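Local structure of prepilin-like protein (Thermus thermophilus, 6QVF) at residues B[99-105]-B[121-127]. The protein is a type IV pilin-like component of the natural competence machinery that probably sits at a pilus tip and binds DNA for uptake. Sequence-based numbering, arbitrary orientation.
Sequences GIPVAWD and VVTATHP
Strands 100-105 and 121-125 run antiparallel, their axes 4.5 Å apart at closest approach with 164° between directions. A103 faces T123 and D105 faces V121 as hydrogen-bonded pairs, each closed by two backbone bonds: A103 N to T123 O (2.9 Å) and T123 N to A103 O (2.9 Å), then D105 N to V121 O (2.9 Å) and V121 N to D105 O (3.0 Å). A fifth, single bond, T125 N to P101 O (3.0 Å), is the last of the series; the nitrogen of P101 carries no hydrogen with which to return it. V102 and W104 oppose A124 and V122 in non-hydrogen-bonded pairs; their backbones turn outward, V102 and W104 to E95 and G93, A124 and V122 to V132 and L134. On their shared face V102 CG2 meets A124 CB at 4.0 Å and W104 CB meets V122 CG1 at 3.8 Å; the chi1 p indole then swings away to a cation-pi contact with R25. Polar ends on the other face find partners elsewhere: D105 OD1 salt-bridges R107, and T123 OG1 hydrogen-bonds T133. These are the central strands of a four-stranded antiparallel sheet, whose V102, W104 and V122 pack on helix 2-30, the helix-on-sheet arrangement typical of type IV pilin headgroups.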
loop_
_atom_site.group_PDB
_atom_site.type_symbol
_atom_site.label_atom_id
_atom_site.label_comp_id
_atom_site.label_asym_id
_atom_site.label_seq_id
_atom_site.Cartn_x
_atom_site.Cartn_y
_atom_site.Cartn_z
ATOM N N GLY B 99 22.911 -3.710 -0.577
ATOM C CA GLY B 99 23.206 -2.883 -1.714
ATOM C C GLY B 99 21.972 -2.364 -2.413
ATOM O O GLY B 99 22.111 -1.739 -3.446
ATOM N N ILE B 100 20.783 -2.588 -1.825
ATOM C CA ILE B 100 19.536 -2.145 -2.424
ATOM C C ILE B 100 18.985 -0.994 -1.595
ATOM O O ILE B 100 18.603 -1.181 -0.447
ATOM C CB ILE B 100 18.513 -3.282 -2.531
ATOM C CG1 ILE B 100 19.038 -4.460 -3.351
ATOM C CG2 ILE B 100 17.196 -2.743 -3.101
ATOM C CD1 ILE B 100 18.284 -5.743 -3.097
ATOM N N PRO B 101 18.951 0.230 -2.149
ATOM C CA PRO B 101 18.350 1.360 -1.451
ATOM C C PRO B 101 16.831 1.166 -1.352
ATOM O O PRO B 101 16.182 0.910 -2.349
ATOM C CB PRO B 101 18.657 2.588 -2.315
ATOM C CG PRO B 101 19.367 2.079 -3.556
ATOM C CD PRO B 101 19.376 0.567 -3.511
ATOM N N VAL B 102 16.288 1.404 -0.149
ATOM C CA VAL B 102 14.896 1.368 0.094
ATOM C C VAL B 102 14.470 2.715 0.673
ATOM O O VAL B 102 14.795 3.027 1.829
ATOM C CB VAL B 102 14.536 0.235 1.072
ATOM C CG1 VAL B 102 13.033 0.123 1.195
ATOM C CG2 VAL B 102 15.148 -1.111 0.629
ATOM N N ALA B 103 13.707 3.495 -0.107
ATOM C CA ALA B 103 13.069 4.721 0.394
ATOM C C ALA B 103 11.912 4.300 1.284
ATOM O O ALA B 103 11.199 3.334 0.978
ATOM C CB ALA B 103 12.579 5.558 -0.733
ATOM N N TRP B 104 11.724 5.006 2.397
ATOM C CA TRP B 104 10.657 4.658 3.325
ATOM C C TRP B 104 10.064 5.933 3.907
ATOM O O TRP B 104 10.738 6.952 4.018
ATOM C CB TRP B 104 11.141 3.722 4.448
ATOM C CG TRP B 104 12.177 4.343 5.338
ATOM C CD1 TRP B 104 13.523 4.227 5.219
ATOM C CD2 TRP B 104 11.943 5.112 6.533
ATOM N NE1 TRP B 104 14.155 4.913 6.217
ATOM C CE2 TRP B 104 13.217 5.463 7.052
ATOM C CE3 TRP B 104 10.806 5.536 7.225
ATOM C CZ2 TRP B 104 13.363 6.221 8.217
ATOM C CZ3 TRP B 104 10.957 6.317 8.358
ATOM C CH2 TRP B 104 12.224 6.650 8.836
ATOM N N ASP B 105 8.765 5.861 4.196
ATOM C CA ASP B 105 8.047 7.026 4.704
ATOM C C ASP B 105 6.911 6.558 5.610
ATOM O O ASP B 105 6.126 5.674 5.233
ATOM C CB ASP B 105 7.450 7.810 3.527
ATOM C CG ASP B 105 6.675 9.041 3.933
ATOM O OD1 ASP B 105 5.532 8.904 4.345
ATOM O OD2 ASP B 105 7.250 10.154 3.803
ATOM N N VAL B 121 5.038 3.401 3.697
ATOM C CA VAL B 121 5.267 3.102 2.291
ATOM C C VAL B 121 6.750 3.001 2.032
ATOM O O VAL B 121 7.489 3.894 2.426
ATOM C CB VAL B 121 4.573 4.134 1.397
ATOM C CG1 VAL B 121 4.759 3.822 -0.070
ATOM C CG2 VAL B 121 3.109 4.189 1.747
ATOM N N VAL B 122 7.147 1.973 1.270
ATOM C CA VAL B 122 8.531 1.761 0.931
ATOM C C VAL B 122 8.672 1.482 -0.560
ATOM O O VAL B 122 7.809 0.868 -1.168
ATOM C CB VAL B 122 9.153 0.624 1.758
ATOM C CG1 VAL B 122 8.984 0.894 3.248
ATOM C CG2 VAL B 122 8.611 -0.733 1.368
ATOM N N THR B 123 9.808 1.912 -1.091
ATOM C CA THR B 123 10.165 1.575 -2.465
ATOM C C THR B 123 11.626 1.136 -2.515
ATOM O O THR B 123 12.534 1.953 -2.217
ATOM C CB THR B 123 9.929 2.746 -3.415
ATOM O OG1 THR B 123 8.558 3.125 -3.485
ATOM C CG2 THR B 123 10.389 2.435 -4.832
ATOM N N ALA B 124 11.821 -0.126 -2.894
ATOM C CA ALA B 124 13.171 -0.688 -3.098
ATOM C C ALA B 124 13.545 -0.543 -4.570
ATOM O O ALA B 124 12.778 -0.931 -5.426
ATOM C CB ALA B 124 13.208 -2.133 -2.731
ATOM N N THR B 125 14.681 0.080 -4.850
ATOM C CA THR B 125 15.117 0.239 -6.243
ATOM C C THR B 125 16.433 -0.517 -6.395
ATOM O O THR B 125 17.479 -0.067 -5.885
ATOM C CB THR B 125 15.334 1.710 -6.609
ATOM O OG1 THR B 125 14.115 2.451 -6.516
ATOM C CG2 THR B 125 15.904 1.854 -8.001
ATOM N N HIS B 126 16.364 -1.691 -7.020
ATOM C CA HIS B 126 17.558 -2.509 -7.250
ATOM C C HIS B 126 18.477 -1.763 -8.196
ATOM O O HIS B 126 18.016 -1.171 -9.169
ATOM C CB HIS B 126 17.206 -3.867 -7.848
ATOM C CG HIS B 126 18.273 -4.878 -7.648
ATOM N ND1 HIS B 126 19.442 -4.906 -8.410
ATOM C CD2 HIS B 126 18.349 -5.899 -6.764
ATOM C CE1 HIS B 126 20.176 -5.906 -7.982
ATOM N NE2 HIS B 126 19.528 -6.553 -6.994
ATOM N N PRO B 127 19.796 -1.749 -7.909
ATOM C CA PRO B 127 20.752 -1.096 -8.799
ATOM C C PRO B 127 20.718 -1.648 -10.232
ATOM O O PRO B 127 21.075 -0.938 -11.164
ATOM C CB PRO B 127 22.118 -1.371 -8.158
ATOM C CG PRO B 127 21.817 -1.744 -6.727
ATOM C CD PRO B 127 20.403 -2.274 -6.677
#